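Local coordinates for protein iron superoxide dismutase (Trypanosoma cruzi, PDB 2GPC) that probably catalyses the dismutation of superoxide to oxygen and hydrogen peroxide at a mononuclear iron centre, at residues A[108-119]-A[174-182]. Residues are numbered along the deposited sequence; the frame is centred on the assembly and turned at random.
Sequences FKEEFTNVAVGH and RAAYVQTFW
Trp182 donates its indole N-H to Thr113: NE1 to OG1 measures 3.0 Å, with a bent N-H...O angle of 141°. The same hydroxyl donates a hydrogen bond to the carbonyl of Lys109, one turn back (Thr113 OG1 to Lys109 O, 2.7 Å), and accepts from a water that in turn takes an N-H from Gln179 NE2; three bonds thus fix OG1. Lys109, extended beyond CG, runs over one indole face, antiparallel to the Trp182 side chain: its CE stands 3.9 Å from the five-membered ring centroid, a CH-pi contact, and NZ adds a cation-pi interaction. Phe108 and Phe112 complete the hole that takes Trp182 as a knob, Phe112 CD1 reaching CZ2 of Trp182 at 3.5 Å.

At the other end Arg174, bent at chi3 (-66°), ties the end of helix 105-118 to the residue after it. Its NH1 donates to Ala116 O (2.9 Å) and to His119 O (2.8 Å), the latter on a lone pair; NH2 adds a weak bond to His119 O, and NE is bonded to Tyr166 OH. His119 binds Gln140 through ND1.

Helices 105-118 and 174-184 run roughly antiparallel, their segment axes at 140° and 9.4 Å. Phe112 and Phe181 pack on Cys159 of strand 153-160, joining the pair to the C-terminal domain's sheet.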
loop_
_atom_site.group_PDB
_atom_site.type_symbol
_atom_site.label_atom_id
_atom_site.label_comp_id
_atom_site.label_asym_id
_atom_site.label_seq_id
_atom_site.Cartn_x
_atom_site.Cartn_y
_atom_site.Cartn_z
ATOM N N PHE A 108 -22.072 -6.335 12.604
ATOM C CA PHE A 108 -21.523 -6.347 11.249
ATOM C C PHE A 108 -20.610 -5.137 11.059
ATOM O O PHE A 108 -19.479 -5.274 10.604
ATOM C CB PHE A 108 -22.629 -6.299 10.185
ATOM C CG PHE A 108 -22.168 -5.724 8.866
ATOM C CD1 PHE A 108 -21.300 -6.442 8.047
ATOM C CD2 PHE A 108 -22.559 -4.455 8.469
ATOM C CE1 PHE A 108 -20.840 -5.894 6.840
ATOM C CE2 PHE A 108 -22.109 -3.910 7.272
ATOM C CZ PHE A 108 -21.257 -4.635 6.459
ATOM N N LYS A 109 -21.104 -3.964 11.424
ATOM C CA LYS A 109 -20.398 -2.718 11.177
ATOM C C LYS A 109 -19.072 -2.698 11.941
ATOM O O LYS A 109 -18.053 -2.274 11.397
ATOM C CB LYS A 109 -21.283 -1.523 11.547
ATOM C CG LYS A 109 -20.566 -0.196 11.569
ATOM C CD LYS A 109 -21.524 0.973 11.718
ATOM C CE LYS A 109 -20.757 2.277 11.701
ATOM N NZ LYS A 109 -21.638 3.460 11.818
ATOM N N GLU A 110 -19.088 -3.171 13.188
ATOM C CA GLU A 110 -17.872 -3.266 13.977
ATOM C C GLU A 110 -16.853 -4.204 13.311
ATOM O O GLU A 110 -15.669 -3.883 13.253
ATOM C CB GLU A 110 -18.169 -3.723 15.417
ATOM C CG GLU A 110 -16.927 -3.962 16.283
ATOM C CD GLU A 110 -16.279 -2.677 16.801
ATOM O OE1 GLU A 110 -16.691 -1.564 16.386
ATOM O OE2 GLU A 110 -15.350 -2.775 17.641
ATOM N N GLU A 111 -17.303 -5.352 12.813
ATOM C CA GLU A 111 -16.391 -6.322 12.212
ATOM C C GLU A 111 -15.786 -5.781 10.905
ATOM O O GLU A 111 -14.588 -5.888 10.695
ATOM C CB GLU A 111 -17.098 -7.657 11.987
ATOM C CG GLU A 111 -16.203 -8.761 11.441
ATOM C CD GLU A 111 -16.912 -10.099 11.318
ATOM O OE1 GLU A 111 -18.027 -10.261 11.866
ATOM O OE2 GLU A 111 -16.337 -11.006 10.680
ATOM N N PHE A 112 -16.608 -5.178 10.053
ATOM C CA PHE A 112 -16.129 -4.615 8.790
ATOM C C PHE A 112 -15.168 -3.450 9.039
ATOM O O PHE A 112 -14.097 -3.399 8.436
ATOM C CB PHE A 112 -17.319 -4.192 7.909
ATOM C CG PHE A 112 -16.930 -3.690 6.540
ATOM C CD1 PHE A 112 -16.423 -2.410 6.372
ATOM C CD2 PHE A 112 -17.095 -4.494 5.413
ATOM C CE1 PHE A 112 -16.073 -1.934 5.097
ATOM C CE2 PHE A 112 -16.743 -4.028 4.142
ATOM C CZ PHE A 112 -16.244 -2.739 3.986
ATOM N N THR A 113 -15.544 -2.544 9.943
ATOM C CA THR A 113 -14.700 -1.406 10.337
ATOM C C THR A 113 -13.324 -1.856 10.793
ATOM O O THR A 113 -12.321 -1.370 10.301
ATOM C CB THR A 113 -15.354 -0.609 11.479
ATOM O OG1 THR A 113 -16.598 -0.051 11.041
ATOM C CG2 THR A 113 -14.511 0.606 11.885
ATOM N N ASN A 114 -13.280 -2.793 11.722
ATOM C CA ASN A 114 -12.001 -3.235 12.268
ATOM C C ASN A 114 -11.115 -3.920 11.223
ATOM O O ASN A 114 -9.901 -3.713 11.209
ATOM C CB ASN A 114 -12.226 -4.102 13.504
ATOM C CG ASN A 114 -12.793 -3.295 14.675
ATOM O OD1 ASN A 114 -12.674 -2.059 14.717
ATOM N ND2 ASN A 114 -13.402 -3.987 15.630
ATOM N N VAL A 115 -11.721 -4.700 10.336
ATOM C CA VAL A 115 -10.993 -5.270 9.197
ATOM C C VAL A 115 -10.469 -4.164 8.248
ATOM O O VAL A 115 -9.312 -4.170 7.858
ATOM C CB VAL A 115 -11.882 -6.281 8.413
ATOM C CG1 VAL A 115 -11.289 -6.621 7.064
ATOM C CG2 VAL A 115 -12.081 -7.550 9.224
ATOM N N ALA A 116 -11.331 -3.220 7.887
ATOM C CA ALA A 116 -10.964 -2.150 6.961
ATOM C C ALA A 116 -9.859 -1.251 7.527
ATOM O O ALA A 116 -8.931 -0.887 6.807
ATOM C CB ALA A 116 -12.184 -1.326 6.597
ATOM N N VAL A 117 -9.958 -0.906 8.808
ATOM C CA VAL A 117 -8.995 -0.008 9.449
ATOM C C VAL A 117 -7.709 -0.759 9.809
ATOM O O VAL A 117 -6.616 -0.191 9.758
ATOM C CB VAL A 117 -9.605 0.696 10.700
ATOM C CG1 VAL A 117 -8.567 1.539 11.418
ATOM C CG2 VAL A 117 -10.788 1.573 10.299
ATOM N N GLY A 118 -7.830 -2.036 10.145
ATOM C CA GLY A 118 -6.688 -2.831 10.574
ATOM C C GLY A 118 -5.888 -3.492 9.453
ATOM O O GLY A 118 -4.844 -4.076 9.725
ATOM N N HIS A 119 -6.354 -3.426 8.203
ATOM C CA HIS A 119 -5.669 -4.147 7.127
ATOM C C HIS A 119 -4.294 -3.527 6.923
ATOM O O HIS A 119 -4.181 -2.318 6.741
ATOM C CB HIS A 119 -6.450 -4.116 5.814
ATOM C CG HIS A 119 -5.829 -4.941 4.732
ATOM N ND1 HIS A 119 -6.075 -6.292 4.588
ATOM C CD2 HIS A 119 -4.946 -4.613 3.758
ATOM C CE1 HIS A 119 -5.379 -6.756 3.562
ATOM N NE2 HIS A 119 -4.688 -5.758 3.041
ATOM N N ARG A 174 -7.032 6.736 8.198
ATOM C CA ARG A 174 -7.903 5.772 7.542
ATOM C C ARG A 174 -9.180 5.532 8.336
ATOM O O ARG A 174 -10.228 5.273 7.743
ATOM C CB ARG A 174 -7.196 4.435 7.334
ATOM C CG ARG A 174 -7.937 3.540 6.336
ATOM C CD ARG A 174 -7.509 2.112 6.369
ATOM N NE ARG A 174 -6.136 1.953 5.923
ATOM C CZ ARG A 174 -5.484 0.810 5.937
ATOM N NH1 ARG A 174 -6.084 -0.292 6.370
ATOM N NH2 ARG A 174 -4.225 0.764 5.514
ATOM N N ALA A 175 -9.102 5.597 9.666
ATOM C CA ALA A 175 -10.307 5.457 10.494
ATOM C C ALA A 175 -11.374 6.493 10.118
ATOM O O ALA A 175 -12.545 6.165 10.006
ATOM C CB ALA A 175 -9.968 5.562 11.962
ATOM N N ALA A 176 -10.961 7.736 9.903
ATOM C CA ALA A 176 -11.897 8.799 9.531
ATOM C C ALA A 176 -12.474 8.565 8.139
ATOM O O ALA A 176 -13.646 8.844 7.881
ATOM C CB ALA A 176 -11.228 10.166 9.615
ATOM N N TYR A 177 -11.644 8.035 7.251
ATOM C CA TYR A 177 -12.070 7.708 5.895
ATOM C C TYR A 177 -13.131 6.614 5.913
ATOM O O TYR A 177 -14.103 6.680 5.162
ATOM C CB TYR A 177 -10.852 7.266 5.064
ATOM C CG TYR A 177 -11.164 6.428 3.847
ATOM C CD1 TYR A 177 -11.860 6.961 2.755
ATOM C CD2 TYR A 177 -10.753 5.099 3.774
ATOM C CE1 TYR A 177 -12.146 6.174 1.625
ATOM C CE2 TYR A 177 -11.031 4.313 2.658
ATOM C CZ TYR A 177 -11.730 4.854 1.584
ATOM O OH TYR A 177 -11.982 4.069 0.462
ATOM N N VAL A 178 -12.947 5.610 6.769
ATOM C CA VAL A 178 -13.903 4.512 6.870
ATOM C C VAL A 178 -15.218 4.992 7.474
ATOM O O VAL A 178 -16.279 4.541 7.059
ATOM C CB VAL A 178 -13.314 3.306 7.649
ATOM C CG1 VAL A 178 -14.395 2.258 7.998
ATOM C CG2 VAL A 178 -12.223 2.667 6.822
ATOM N N GLN A 179 -15.158 5.909 8.436
ATOM C CA GLN A 179 -16.384 6.515 8.967
ATOM C C GLN A 179 -17.161 7.202 7.837
ATOM O O GLN A 179 -18.382 7.083 7.751
ATOM C CB GLN A 179 -16.076 7.484 10.127
ATOM C CG GLN A 179 -15.731 6.750 11.457
ATOM C CD GLN A 179 -16.745 5.643 11.828
ATOM O OE1 GLN A 179 -17.908 5.934 12.091
ATOM N NE2 GLN A 179 -16.302 4.385 11.838
ATOM N N THR A 180 -16.436 7.888 6.953
ATOM C CA THR A 180 -17.031 8.515 5.775
ATOM C C THR A 180 -17.636 7.482 4.821
ATOM O O THR A 180 -18.718 7.702 4.274
ATOM C CB THR A 180 -15.970 9.372 5.053
ATOM O OG1 THR A 180 -15.832 10.625 5.729
ATOM C CG2 THR A 180 -16.389 9.743 3.637
ATOM N N PHE A 181 -16.942 6.369 4.616
ATOM C CA PHE A 181 -17.453 5.294 3.764
ATOM C C PHE A 181 -18.831 4.880 4.256
ATOM O O PHE A 181 -19.750 4.696 3.452
ATOM C CB PHE A 181 -16.485 4.093 3.742
ATOM C CG PHE A 181 -16.971 2.933 2.921
ATOM C CD1 PHE A 181 -16.834 2.939 1.541
ATOM C CD2 PHE A 181 -17.574 1.840 3.526
ATOM C CE1 PHE A 181 -17.287 1.864 0.774
ATOM C CE2 PHE A 181 -18.027 0.761 2.770
ATOM C CZ PHE A 181 -17.881 0.780 1.384
ATOM N N TRP A 182 -19.003 4.776 5.569
ATOM C CA TRP A 182 -20.299 4.367 6.117
ATOM C C TRP A 182 -21.396 5.361 5.768
ATOM O O TRP A 182 -22.550 4.969 5.589
ATOM C CB TRP A 182 -20.246 4.140 7.632
ATOM C CG TRP A 182 -19.484 2.914 8.037
ATOM C CD1 TRP A 182 -18.368 2.874 8.812
ATOM C CD2 TRP A 182 -19.784 1.554 7.692
ATOM N NE1 TRP A 182 -17.953 1.576 8.972
ATOM C CE2 TRP A 182 -18.803 0.745 8.293
ATOM C CE3 TRP A 182 -20.790 0.936 6.931
ATOM C CZ2 TRP A 182 -18.788 -0.639 8.158
ATOM C CZ3 TRP A 182 -20.776 -0.436 6.798
ATOM C CH2 TRP A 182 -19.777 -1.212 7.409
HETATM O O HOH W 1 -17.568 2.065 13.187
#